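Local coordinates for glycoside hydrolase family protein (Novosphingobium sp. PP1Y, PDB 6Q2F) that probably releases terminal alpha-L-rhamnose from glycosylated substrates by hydrolysis, as an alpha-L-rhamnosidase, and carries a bound sodium ion, at residues W136-G141 with L500-I505; Q87-N92 with A129-P134; L448-H453 with G461-K466; K579-A584 with I604-L609. One frame throughout, in Å; residues are numbered along the deposited sequence.

Interaction 1: W136-G141 with L500-I505; sequences WSETGG and LLTDSI. With NA (sodium ion), chain B.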
loop_
_atom_site.group_PDB
_atom_site.type_symbol
_atom_site.label_atom_id
_atom_site.label_comp_id
_atom_site.label_asym_id
_atom_site.label_seq_id
_atom_site.Cartn_x
_atom_site.Cartn_y
_atom_site.Cartn_z
ATOM N N TRP A 136 -3.850 -13.061 8.828
ATOM C CA TRP A 136 -2.837 -12.379 8.078
ATOM C C TRP A 136 -2.477 -11.025 8.563
ATOM O O TRP A 136 -1.424 -10.554 8.258
ATOM C CB TRP A 136 -3.166 -12.273 6.609
ATOM C CG TRP A 136 -4.468 -11.709 6.234
ATOM C CD1 TRP A 136 -4.988 -10.530 6.593
ATOM C CD2 TRP A 136 -5.400 -12.307 5.364
ATOM N NE1 TRP A 136 -6.186 -10.353 6.011
ATOM C CE2 TRP A 136 -6.470 -11.445 5.255
ATOM C CE3 TRP A 136 -5.440 -13.510 4.686
ATOM C CZ2 TRP A 136 -7.555 -11.731 4.467
ATOM C CZ3 TRP A 136 -6.501 -13.782 3.934
ATOM C CH2 TRP A 136 -7.548 -12.909 3.825
ATOM N N SER A 137 -3.286 -10.399 9.396
ATOM C CA SER A 137 -2.962 -9.097 9.954
ATOM C C SER A 137 -3.735 -8.786 11.240
ATOM O O SER A 137 -4.770 -9.301 11.433
ATOM C CB SER A 137 -3.160 -8.000 8.930
ATOM O OG SER A 137 -4.469 -7.575 8.883
ATOM N N GLU A 138 -3.223 -7.946 12.122
ATOM C CA GLU A 138 -1.943 -7.290 12.019
ATOM C C GLU A 138 -1.046 -7.896 13.081
ATOM O O GLU A 138 -0.189 -8.660 12.782
ATOM C CB GLU A 138 -2.093 -5.806 12.258
ATOM C CG GLU A 138 -0.788 -5.037 12.300
ATOM C CD GLU A 138 -0.079 -5.004 10.971
ATOM O OE1 GLU A 138 1.114 -4.811 10.947
ATOM O OE2 GLU A 138 -0.728 -5.202 9.961
ATOM N N THR A 139 -1.280 -7.540 14.328
ATOM C CA THR A 139 -0.562 -8.056 15.473
ATOM C C THR A 139 -1.560 -8.116 16.600
ATOM O O THR A 139 -1.690 -7.227 17.379
ATOM C CB THR A 139 0.676 -7.228 15.864
ATOM O OG1 THR A 139 0.387 -5.849 15.802
ATOM C CG2 THR A 139 1.817 -7.519 14.985
ATOM N N GLY A 140 -2.277 -9.212 16.647
ATOM C CA GLY A 140 -3.360 -9.393 17.589
ATOM C C GLY A 140 -3.627 -10.871 17.794
ATOM O O GLY A 140 -3.363 -11.708 16.918
ATOM N N GLY A 141 -4.154 -11.182 18.976
ATOM C CA GLY A 141 -4.523 -12.531 19.328
ATOM C C GLY A 141 -5.013 -12.573 20.760
ATOM O O GLY A 141 -4.890 -11.597 21.506
ATOM N N LEU A 500 9.299 -12.800 9.087
ATOM C CA LEU A 500 8.023 -12.337 9.594
ATOM C C LEU A 500 7.462 -11.354 8.584
ATOM O O LEU A 500 8.213 -10.587 7.981
ATOM C CB LEU A 500 8.225 -11.634 10.938
ATOM C CG LEU A 500 7.408 -11.902 12.185
ATOM C CD1 LEU A 500 7.167 -13.392 12.373
ATOM C CD2 LEU A 500 8.221 -11.320 13.353
ATOM N N LEU A 501 6.157 -11.368 8.391
ATOM C CA LEU A 501 5.514 -10.417 7.501
ATOM C C LEU A 501 4.532 -9.599 8.320
ATOM O O LEU A 501 3.658 -10.171 8.979
ATOM C CB LEU A 501 4.789 -11.129 6.354
ATOM C CG LEU A 501 3.718 -10.269 5.676
ATOM C CD1 LEU A 501 4.381 -9.123 4.932
ATOM C CD2 LEU A 501 2.943 -11.107 4.671
ATOM N N THR A 502 4.685 -8.267 8.300
ATOM C CA THR A 502 3.660 -7.379 8.839
ATOM C C THR A 502 2.846 -6.904 7.641
ATOM O O THR A 502 3.312 -6.081 6.846
ATOM C CB THR A 502 4.246 -6.208 9.645
ATOM O OG1 THR A 502 5.120 -5.423 8.829
ATOM C CG2 THR A 502 5.020 -6.699 10.862
ATOM N N ASP A 503 1.664 -7.493 7.483
ATOM C CA ASP A 503 0.734 -7.147 6.421
ATOM C C ASP A 503 0.310 -5.685 6.574
ATOM O O ASP A 503 0.549 -5.048 7.605
ATOM C CB ASP A 503 -0.478 -8.071 6.505
ATOM C CG ASP A 503 -1.178 -8.259 5.174
ATOM O OD1 ASP A 503 -0.842 -7.530 4.207
ATOM O OD2 ASP A 503 -2.068 -9.128 5.111
ATOM N N SER A 504 -0.322 -5.150 5.527
ATOM C CA SER A 504 -0.771 -3.759 5.576
ATOM C C SER A 504 -1.790 -3.587 6.701
ATOM O O SER A 504 -2.577 -4.491 6.993
ATOM C CB SER A 504 -1.369 -3.350 4.228
ATOM O OG SER A 504 -2.375 -4.260 3.862
ATOM N N ILE A 505 -1.760 -2.424 7.363
ATOM C CA ILE A 505 -2.407 -2.280 8.666
ATOM C C ILE A 505 -3.748 -1.577 8.528
ATOM O O ILE A 505 -3.870 -0.565 7.832
ATOM C CB ILE A 505 -1.503 -1.547 9.674
ATOM C CG1 ILE A 505 -2.140 -1.630 11.063
ATOM C CG2 ILE A 505 -1.277 -0.098 9.288
ATOM C CD1 ILE A 505 -1.111 -1.314 12.203
HETATM NA NA NA B . -1.568 -5.803 1.891
HETATM O O HOH W 1 0.600 -8.942 9.765
HETATM O O HOH W 2 -4.384 -6.348 6.193
#
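The indole of W136 and the carboxylate of D503 stand side by side and point the same way, their planes 77° apart. D503 OD2 approaches the indole obliquely, 3.6 Å from W136 CD1, while CB of S137 lies at the ring's edge and in its plane. The other carboxylate oxygen, D503 OD1, binds the sodium ion at 3.0 Å and receives the N-H of S504 from above the carboxylate plane. S504 adds its OG to the same ion at 2.6 Å, the hydroxyl being turned between its own backbone N and carbonyl carbon (chi1 54°). D503 and S504 directly follow strand 497-502 of the TIM barrel, and E583, E586 and E644 complete the metal site. Opposite H453, W136 and S137 form a classic beta bulge. Beyond it, after a cis peptide bond, the side chain of E138 bends at chi2 (67°) and crosses I505 at about a right angle, with E138 CG 3.7 Å from I505 CD1. E138 OE2 lies 2.7 Å from D503 O. One water accepts the N-H of D503 beside the carbonyls of W136 and E138; another donates to S504 O at 2.7 Å and bonds to S137 OG.

Interaction 2: Q87-N92 with A129-P134; sequences QNFDAN and AIAASP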
loop_
_atom_site.group_PDB
_atom_site.type_symbol
_atom_site.label_atom_id
_atom_site.label_comp_id
_atom_site.label_asym_id
_atom_site.label_seq_id
_atom_site.Cartn_x
_atom_site.Cartn_y
_atom_site.Cartn_z
ATOM N N GLN A 87 5.243 -17.454 1.760
ATOM C CA GLN A 87 4.817 -16.762 2.972
ATOM C C GLN A 87 3.461 -17.327 3.359
ATOM O O GLN A 87 2.468 -17.112 2.659
ATOM C CB GLN A 87 4.795 -15.248 2.740
ATOM C CG GLN A 87 6.108 -14.756 2.054
ATOM C CD GLN A 87 6.381 -13.254 2.200
ATOM O OE1 GLN A 87 5.474 -12.442 2.244
ATOM N NE2 GLN A 87 7.646 -12.895 2.245
ATOM N N ASN A 88 3.438 -18.084 4.443
ATOM C CA ASN A 88 2.260 -18.837 4.837
ATOM C C ASN A 88 1.250 -17.967 5.575
ATOM O O ASN A 88 1.620 -17.085 6.346
ATOM C CB ASN A 88 2.669 -20.017 5.722
ATOM C CG ASN A 88 1.478 -20.849 6.167
ATOM O OD1 ASN A 88 1.262 -21.062 7.360
ATOM N ND2 ASN A 88 0.673 -21.283 5.210
ATOM N N PHE A 89 -0.035 -18.249 5.353
ATOM C CA PHE A 89 -1.134 -17.699 6.139
ATOM C C PHE A 89 -2.098 -18.819 6.463
ATOM O O PHE A 89 -2.460 -19.608 5.573
ATOM C CB PHE A 89 -1.908 -16.611 5.390
ATOM C CG PHE A 89 -1.062 -15.480 4.907
ATOM C CD1 PHE A 89 -0.782 -14.421 5.740
ATOM C CD2 PHE A 89 -0.551 -15.479 3.613
ATOM C CE1 PHE A 89 -0.004 -13.361 5.291
ATOM C CE2 PHE A 89 0.233 -14.427 3.161
ATOM C CZ PHE A 89 0.500 -13.369 3.994
ATOM N N ASP A 90 -2.515 -18.899 7.726
ATOM C CA ASP A 90 -3.657 -19.745 8.074
ATOM C C ASP A 90 -4.892 -18.854 8.014
ATOM O O ASP A 90 -5.150 -18.087 8.938
ATOM C CB ASP A 90 -3.494 -20.397 9.440
ATOM C CG ASP A 90 -4.551 -21.466 9.694
ATOM O OD1 ASP A 90 -4.474 -22.527 9.029
ATOM O OD2 ASP A 90 -5.460 -21.242 10.524
ATOM N N ALA A 91 -5.655 -18.958 6.928
ATOM C CA ALA A 91 -6.736 -18.021 6.624
ATOM C C ALA A 91 -8.088 -18.663 6.910
ATOM O O ALA A 91 -8.466 -19.635 6.246
ATOM C CB ALA A 91 -6.667 -17.568 5.163
ATOM N N ASN A 92 -8.825 -18.099 7.871
ATOM C CA ASN A 92 -10.107 -18.656 8.305
ATOM C C ASN A 92 -11.257 -18.035 7.512
ATOM O O ASN A 92 -12.159 -17.407 8.056
ATOM C CB ASN A 92 -10.291 -18.438 9.803
ATOM C CG ASN A 92 -11.489 -19.209 10.366
ATOM O OD1 ASN A 92 -12.500 -18.619 10.757
ATOM N ND2 ASN A 92 -11.372 -20.529 10.409
ATOM N N ALA A 129 8.217 -17.619 5.264
ATOM C CA ALA A 129 7.758 -16.538 6.120
ATOM C C ALA A 129 6.379 -16.849 6.692
ATOM O O ALA A 129 5.597 -17.619 6.123
ATOM C CB ALA A 129 7.692 -15.207 5.347
ATOM N N ILE A 130 6.090 -16.228 7.832
ATOM C CA ILE A 130 4.765 -16.261 8.438
ATOM C C ILE A 130 4.300 -14.834 8.647
ATOM O O ILE A 130 5.099 -13.902 8.710
ATOM C CB ILE A 130 4.752 -17.025 9.774
ATOM C CG1 ILE A 130 5.731 -16.357 10.763
ATOM C CG2 ILE A 130 5.112 -18.463 9.529
ATOM C CD1 ILE A 130 5.656 -16.957 12.185
ATOM N N ALA A 131 2.985 -14.671 8.752
ATOM C CA ALA A 131 2.435 -13.376 9.107
ATOM C C ALA A 131 2.649 -13.117 10.598
ATOM O O ALA A 131 2.924 -14.033 11.379
ATOM C CB ALA A 131 0.946 -13.315 8.780
ATOM N N ALA A 132 2.506 -11.849 10.989
ATOM C CA ALA A 132 2.753 -11.427 12.368
ATOM C C ALA A 132 1.556 -11.664 13.291
ATOM O O ALA A 132 1.569 -11.199 14.429
ATOM C CB ALA A 132 3.173 -9.949 12.395
ATOM N N SER A 133 0.529 -12.376 12.837
ATOM C CA SER A 133 -0.634 -12.671 13.663
ATOM C C SER A 133 -1.342 -13.878 13.067
ATOM O O SER A 133 -1.194 -14.158 11.875
ATOM C CB SER A 133 -1.601 -11.475 13.725
ATOM O OG SER A 133 -2.333 -11.387 12.499
ATOM N N PRO A 134 -2.109 -14.620 13.863
ATOM C CA PRO A 134 -3.004 -15.616 13.267
ATOM C C PRO A 134 -3.868 -14.915 12.232
ATOM O O PRO A 134 -4.276 -13.758 12.417
ATOM C CB PRO A 134 -3.828 -16.123 14.455
ATOM C CG PRO A 134 -2.968 -15.811 15.667
ATOM C CD PRO A 134 -2.240 -14.547 15.329
HETATM O O HOH W 3 1.166 -16.896 8.947
HETATM O O HOH W 4 -1.577 -16.940 9.825
#
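Strands 85-91 and 127-131 are the two parallel strands of a beta-alpha-beta unit of the barrel, connected through helix 108-124. Their directions differ by 35°, and the pairing opens along the chain from Q87 opposite A129 towards F89 and A131. At the close end the side chain of Q87 runs along the methyl group of A129. Its CB starts 3.9 Å from A129 CB, and CG, placed anti to the carbonyl carbon (chi1 -48°), makes the nearest approach at 3.7 Å to that same A129 CB. The extended chain then carries CD and NE2 past the methyl, while OE1 at the tip takes a hydrogen bond from the indole N-H of W58 in strand 56-62. Beneath this apolar contact the backbone N-H of N88 donates to A129 O (N to O 2.8 Å, 159° at the hydrogen), and Q87 CA makes a CA-H...O contact with the same carbonyl. Further along, A131 CB meets the F89 ring obliquely, 3.6 Å from F89 CE1. The ring also stacks on H60 and meets W58 edge-to-face. Where the strands have spread too far for a direct bond, a water takes over: it donates to N88 O at 2.6 Å and accepts the N-H of A131 at 2.9 Å from its N.

Interaction 3: L448-H453 with G461-K466; sequences LGTTNH and GLEVDK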
loop_
_atom_site.group_PDB
_atom_site.type_symbol
_atom_site.label_atom_id
_atom_site.label_comp_id
_atom_site.label_asym_id
_atom_site.label_seq_id
_atom_site.Cartn_x
_atom_site.Cartn_y
_atom_site.Cartn_z
ATOM N N LEU A 448 -10.854 -0.005 21.710
ATOM C CA LEU A 448 -11.452 -0.061 20.377
ATOM C C LEU A 448 -12.144 -1.398 20.135
ATOM O O LEU A 448 -13.178 -1.456 19.462
ATOM C CB LEU A 448 -10.381 0.135 19.310
ATOM C CG LEU A 448 -10.330 1.438 18.533
ATOM C CD1 LEU A 448 -10.066 2.572 19.497
ATOM C CD2 LEU A 448 -9.217 1.341 17.471
ATOM N N GLY A 449 -11.555 -2.484 20.636
ATOM C CA GLY A 449 -12.049 -3.822 20.421
ATOM C C GLY A 449 -11.607 -4.496 19.144
ATOM O O GLY A 449 -12.000 -5.645 18.911
ATOM N N THR A 450 -10.804 -3.838 18.310
ATOM C CA THR A 450 -10.458 -4.470 17.047
ATOM C C THR A 450 -9.521 -5.653 17.270
ATOM O O THR A 450 -8.772 -5.730 18.245
ATOM C CB THR A 450 -9.825 -3.476 16.070
ATOM O OG1 THR A 450 -8.749 -2.796 16.711
ATOM C CG2 THR A 450 -10.880 -2.461 15.620
ATOM N N THR A 451 -9.515 -6.529 16.277
ATOM C CA THR A 451 -9.131 -7.918 16.397
ATOM C C THR A 451 -8.258 -8.272 15.186
ATOM O O THR A 451 -8.323 -7.611 14.150
ATOM C CB THR A 451 -10.446 -8.713 16.481
ATOM O OG1 THR A 451 -11.283 -8.514 15.321
ATOM C CG2 THR A 451 -11.137 -8.481 17.742
ATOM N N ASN A 452 -7.395 -9.280 15.312
ATOM C CA ASN A 452 -6.714 -9.787 14.118
ATOM C C ASN A 452 -7.716 -10.564 13.255
ATOM O O ASN A 452 -8.716 -11.068 13.761
ATOM C CB ASN A 452 -5.549 -10.708 14.494
ATOM C CG ASN A 452 -6.005 -11.882 15.376
ATOM O OD1 ASN A 452 -6.629 -11.669 16.409
ATOM N ND2 ASN A 452 -5.724 -13.122 14.943
ATOM N N HIS A 453 -7.439 -10.650 11.944
ATOM C CA HIS A 453 -8.266 -11.410 10.978
ATOM C C HIS A 453 -7.389 -12.076 9.908
ATOM O O HIS A 453 -6.265 -11.624 9.673
ATOM C CB HIS A 453 -9.266 -10.510 10.246
ATOM C CG HIS A 453 -10.137 -9.687 11.137
ATOM N ND1 HIS A 453 -11.347 -10.143 11.620
ATOM C CD2 HIS A 453 -9.991 -8.424 11.609
ATOM C CE1 HIS A 453 -11.902 -9.202 12.362
ATOM N NE2 HIS A 453 -11.105 -8.148 12.368
ATOM N N GLY A 461 -8.251 -12.279 18.827
ATOM C CA GLY A 461 -8.295 -11.452 20.018
ATOM C C GLY A 461 -7.766 -10.070 19.703
ATOM O O GLY A 461 -7.476 -9.740 18.556
ATOM N N LEU A 462 -7.620 -9.270 20.747
ATOM C CA LEU A 462 -7.339 -7.852 20.564
ATOM C C LEU A 462 -6.053 -7.610 19.781
ATOM O O LEU A 462 -5.023 -8.242 20.032
ATOM C CB LEU A 462 -7.246 -7.173 21.927
ATOM C CG LEU A 462 -8.545 -7.230 22.723
ATOM C CD1 LEU A 462 -8.307 -6.691 24.139
ATOM C CD2 LEU A 462 -9.620 -6.407 22.005
ATOM N N GLU A 463 -6.126 -6.688 18.825
ATOM C CA GLU A 463 -4.926 -6.061 18.306
ATOM C C GLU A 463 -4.171 -5.389 19.449
ATOM O O GLU A 463 -4.750 -4.636 20.231
ATOM C CB GLU A 463 -5.313 -5.047 17.219
ATOM C CG GLU A 463 -5.830 -5.701 15.916
ATOM C CD GLU A 463 -4.694 -6.281 15.075
ATOM O OE1 GLU A 463 -3.522 -5.930 15.342
ATOM O OE2 GLU A 463 -4.969 -7.079 14.150
ATOM N N VAL A 464 -2.875 -5.677 19.560
ATOM C CA VAL A 464 -2.075 -5.081 20.623
ATOM C C VAL A 464 -1.951 -3.572 20.392
ATOM O O VAL A 464 -1.951 -3.087 19.253
ATOM C CB VAL A 464 -0.680 -5.735 20.708
ATOM C CG1 VAL A 464 0.196 -5.344 19.496
ATOM C CG2 VAL A 464 0.036 -5.309 22.004
ATOM N N ASP A 465 -1.872 -2.822 21.484
ATOM C CA ASP A 465 -1.705 -1.374 21.454
ATOM C C ASP A 465 -0.456 -1.008 20.653
ATOM O O ASP A 465 0.668 -1.249 21.095
ATOM C CB ASP A 465 -1.634 -0.846 22.900
ATOM C CG ASP A 465 -1.376 0.661 22.975
ATOM O OD1 ASP A 465 -1.081 1.277 21.924
ATOM O OD2 ASP A 465 -1.470 1.222 24.088
ATOM N N LYS A 466 -0.649 -0.445 19.458
ATOM C CA LYS A 466 0.449 -0.236 18.524
ATOM C C LYS A 466 1.398 0.876 18.964
ATOM O O LYS A 466 2.481 1.010 18.381
ATOM C CB LYS A 466 -0.118 0.078 17.133
ATOM C CG LYS A 466 -1.189 -0.918 16.642
ATOM C CD LYS A 466 -0.548 -2.189 16.085
ATOM C CE LYS A 466 -1.628 -3.214 15.664
ATOM N NZ LYS A 466 -1.786 -4.343 16.646
HETATM O O HOH W 5 -7.431 -3.966 19.934
#
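The long connection from strand 436-447 to helix 469-487 folds back on itself here, tied by a single backbone bridge between T451 and L462. Two main-chain hydrogen bonds frame this bridge. E463 N donates to T450 O at 2.9 Å in a nearly straight bond (164° at the hydrogen) that lies in the carbonyl plane and uses a lone pair. N452 N reaches G461 O at 3.3 Å, nearly along the C=O axis. A third bond comes from a side chain: N452 CG is turned between its backbone N and carbonyl carbon (chi1 57°), which brings OD1 to G461 N at 3.0 Å, in the plane of the amide. N452 ND2 is engaged as well, by P134 O and A459 O. T450 O also receives a water proton at 2.8 Å, and this water donates in turn to E463 O. G449 lies against L462 CD2, with backbone angles that call for glycine. The bent side chain of E463 passes over the peptide after T451, its OE2 3.2 Å from N452 CA. Its OE1 forms a salt bridge with K466 NZ (2.7 Å) through the anti lone pair, and NZ donates a second bond to V464 O, so two of its bonds stay within its own segment, and T139 OG1 provides another. E138 N donates to E463 OE2 and T139 N to E463 OE1. Around this turn-back, V464 packs on helix 469-487, the stem of K466 leans on L561 and H565 of helix 543-575, and D465 forms a salt bridge with K151 at the start of strand 151-160.

Interaction 4: K579-A584 with I604-L609; sequences KVYGEA and IPMAAL. With NA (sodium ion), chain B.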
loop_
_atom_site.group_PDB
_atom_site.type_symbol
_atom_site.label_atom_id
_atom_site.label_comp_id
_atom_site.label_asym_id
_atom_site.label_seq_id
_atom_site.Cartn_x
_atom_site.Cartn_y
_atom_site.Cartn_z
ATOM N N LYS A 579 14.071 -12.122 9.624
ATOM C CA LYS A 579 13.923 -10.884 8.868
ATOM C C LYS A 579 12.461 -10.457 8.858
ATOM O O LYS A 579 11.557 -11.248 9.123
ATOM C CB LYS A 579 14.424 -11.054 7.434
ATOM C CG LYS A 579 15.840 -11.542 7.310
ATOM C CD LYS A 579 16.216 -11.776 5.846
ATOM C CE LYS A 579 17.475 -12.639 5.715
ATOM N NZ LYS A 579 17.202 -14.102 5.946
ATOM N N VAL A 580 12.237 -9.183 8.551
ATOM C CA VAL A 580 10.887 -8.615 8.494
ATOM C C VAL A 580 10.621 -8.105 7.086
ATOM O O VAL A 580 11.348 -7.229 6.592
ATOM C CB VAL A 580 10.698 -7.490 9.514
ATOM C CG1 VAL A 580 9.259 -6.959 9.473
ATOM C CG2 VAL A 580 11.033 -8.006 10.864
ATOM N N TYR A 581 9.603 -8.675 6.438
ATOM C CA TYR A 581 8.920 -8.050 5.310
ATOM C C TYR A 581 7.874 -7.088 5.862
ATOM O O TYR A 581 7.016 -7.491 6.653
ATOM C CB TYR A 581 8.231 -9.094 4.440
ATOM C CG TYR A 581 9.141 -9.946 3.610
ATOM C CD1 TYR A 581 9.775 -11.046 4.150
ATOM C CD2 TYR A 581 9.327 -9.668 2.256
ATOM C CE1 TYR A 581 10.605 -11.823 3.377
ATOM C CE2 TYR A 581 10.118 -10.443 1.475
ATOM C CZ TYR A 581 10.761 -11.518 2.024
ATOM O OH TYR A 581 11.573 -12.272 1.227
ATOM N N GLY A 582 7.919 -5.830 5.437
ATOM C CA GLY A 582 7.078 -4.846 6.102
ATOM C C GLY A 582 6.271 -3.992 5.142
ATOM O O GLY A 582 6.817 -3.138 4.439
ATOM N N GLU A 583 4.962 -4.218 5.124
ATOM C CA GLU A 583 4.059 -3.339 4.408
ATOM C C GLU A 583 3.669 -2.203 5.335
ATOM O O GLU A 583 4.013 -2.191 6.515
ATOM C CB GLU A 583 2.818 -4.097 3.922
ATOM C CG GLU A 583 3.088 -5.151 2.901
ATOM C CD GLU A 583 1.802 -5.700 2.254
ATOM O OE1 GLU A 583 0.688 -5.330 2.690
ATOM O OE2 GLU A 583 1.924 -6.499 1.311
ATOM N N ALA A 584 2.925 -1.245 4.804
ATOM C CA ALA A 584 2.489 -0.117 5.607
ATOM C C ALA A 584 1.004 0.157 5.429
ATOM O O ALA A 584 0.173 -0.695 5.742
ATOM C CB ALA A 584 3.333 1.122 5.277
ATOM N N ILE A 604 12.899 -5.799 4.616
ATOM C CA ILE A 604 12.413 -5.726 3.246
ATOM C C ILE A 604 11.151 -4.872 3.214
ATOM O O ILE A 604 10.050 -5.363 3.514
ATOM C CB ILE A 604 12.191 -7.128 2.674
ATOM C CG1 ILE A 604 13.489 -7.930 2.789
ATOM C CG2 ILE A 604 11.800 -7.037 1.229
ATOM C CD1 ILE A 604 13.323 -9.397 2.652
ATOM N N PRO A 605 11.274 -3.586 2.896
ATOM C CA PRO A 605 10.083 -2.758 2.701
ATOM C C PRO A 605 9.224 -3.347 1.600
ATOM O O PRO A 605 9.733 -3.857 0.603
ATOM C CB PRO A 605 10.661 -1.394 2.305
ATOM C CG PRO A 605 12.056 -1.405 2.885
ATOM C CD PRO A 605 12.513 -2.823 2.697
HETATM N N MSE A 606 7.921 -3.312 1.805
HETATM C CA MSE A 606 7.006 -4.036 0.973
HETATM C C MSE A 606 5.769 -3.205 0.657
HETATM O O MSE A 606 5.274 -2.439 1.485
HETATM C CB MSE A 606 6.588 -5.359 1.663
HETATM C CG MSE A 606 5.819 -6.278 0.742
HETATM SE SE MSE A 606 5.692 -8.009 1.586
HETATM C CE MSE A 606 4.613 -8.959 0.249
ATOM N N ALA A 607 5.291 -3.363 -0.571
ATOM C CA ALA A 607 4.109 -2.666 -1.054
ATOM C C ALA A 607 3.229 -3.698 -1.758
ATOM O O ALA A 607 3.376 -4.908 -1.560
ATOM C CB ALA A 607 4.536 -1.502 -1.955
ATOM N N ALA A 608 2.293 -3.223 -2.579
ATOM C CA ALA A 608 1.347 -4.090 -3.271
ATOM C C ALA A 608 1.034 -3.506 -4.649
ATOM O O ALA A 608 1.161 -2.297 -4.877
ATOM C CB ALA A 608 0.031 -4.270 -2.474
ATOM N N LEU A 609 0.624 -4.377 -5.571
ATOM C CA LEU A 609 0.062 -3.932 -6.847
ATOM C C LEU A 609 -1.000 -4.915 -7.303
ATOM O O LEU A 609 -0.733 -6.114 -7.388
ATOM C CB LEU A 609 1.116 -3.784 -7.956
ATOM C CG LEU A 609 0.361 -3.433 -9.260
ATOM C CD1 LEU A 609 -0.127 -1.955 -9.281
ATOM C CD2 LEU A 609 1.134 -3.771 -10.543
HETATM NA NA NA B . -1.568 -5.803 1.891
#
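Three backbone hydrogen bonds join strand 579-582 to strand 604-610 in parallel register, Y581 opposite I604 and G582 opposite P605. I604 N donates to V580 O, G582 N to I604 O and M606 N to G582 O, each at 2.9 Å; the last is the most bent, at 136° at the hydrogen. Two CA-H...O contacts accompany them, the straighter running from E583 CA to M606 O at 3.3 Å. Among the apolar contacts, a CH-pi interaction stands out. Y581 and I604 lie side by side and point the same way, and the CD1 methyl of I604 sits over one face of the phenol, offset toward its rim and 3.4 Å from Y581 CZ. The phenol OH is held by E127 and R674. M606, present as selenomethionine, is extended along its length, which sets SE obliquely beside the same ring, 4.0 Å from Y581 CB, in a Met-aromatic contact. Its CG packs at 3.7 Å against CG of E583. Metal binding falls to E583: CG is anti to the carbonyl carbon and the chain runs straight on (chi2 -169°), delivering OE1 to the sodium ion at 2.4 Å. The two strands are neighbours in the closed ring of parallel strands of a TIM barrel, and E583 lies at the C-terminal end of its strand, where such barrels usually carry the active site.

Interactions 1, 2 and 4 share one closed barrel sheet, in which strands 85-91, 127-131, 497-502, 579-582 and 604-610 are consecutive neighbours. Along the chain interaction 2 comes first, and interaction 4 follows interaction 1, while both segments of interaction 3 fall between the two halves of interaction 1. The centres of interactions 1 and 2 are about 8 Å apart, and those of 1 and 4 about 11 Å, with probable backbone hydrogen bonds L501 N to I130 O and Y581 N to L500 O. Interactions 1 and 4 supply three of the five sodium ligands. Interaction 3, about 21 Å between centres from interaction 4, meets interactions 1 and 2 through 136-141 and P134, so this loop is joined to the strand ends near the metal.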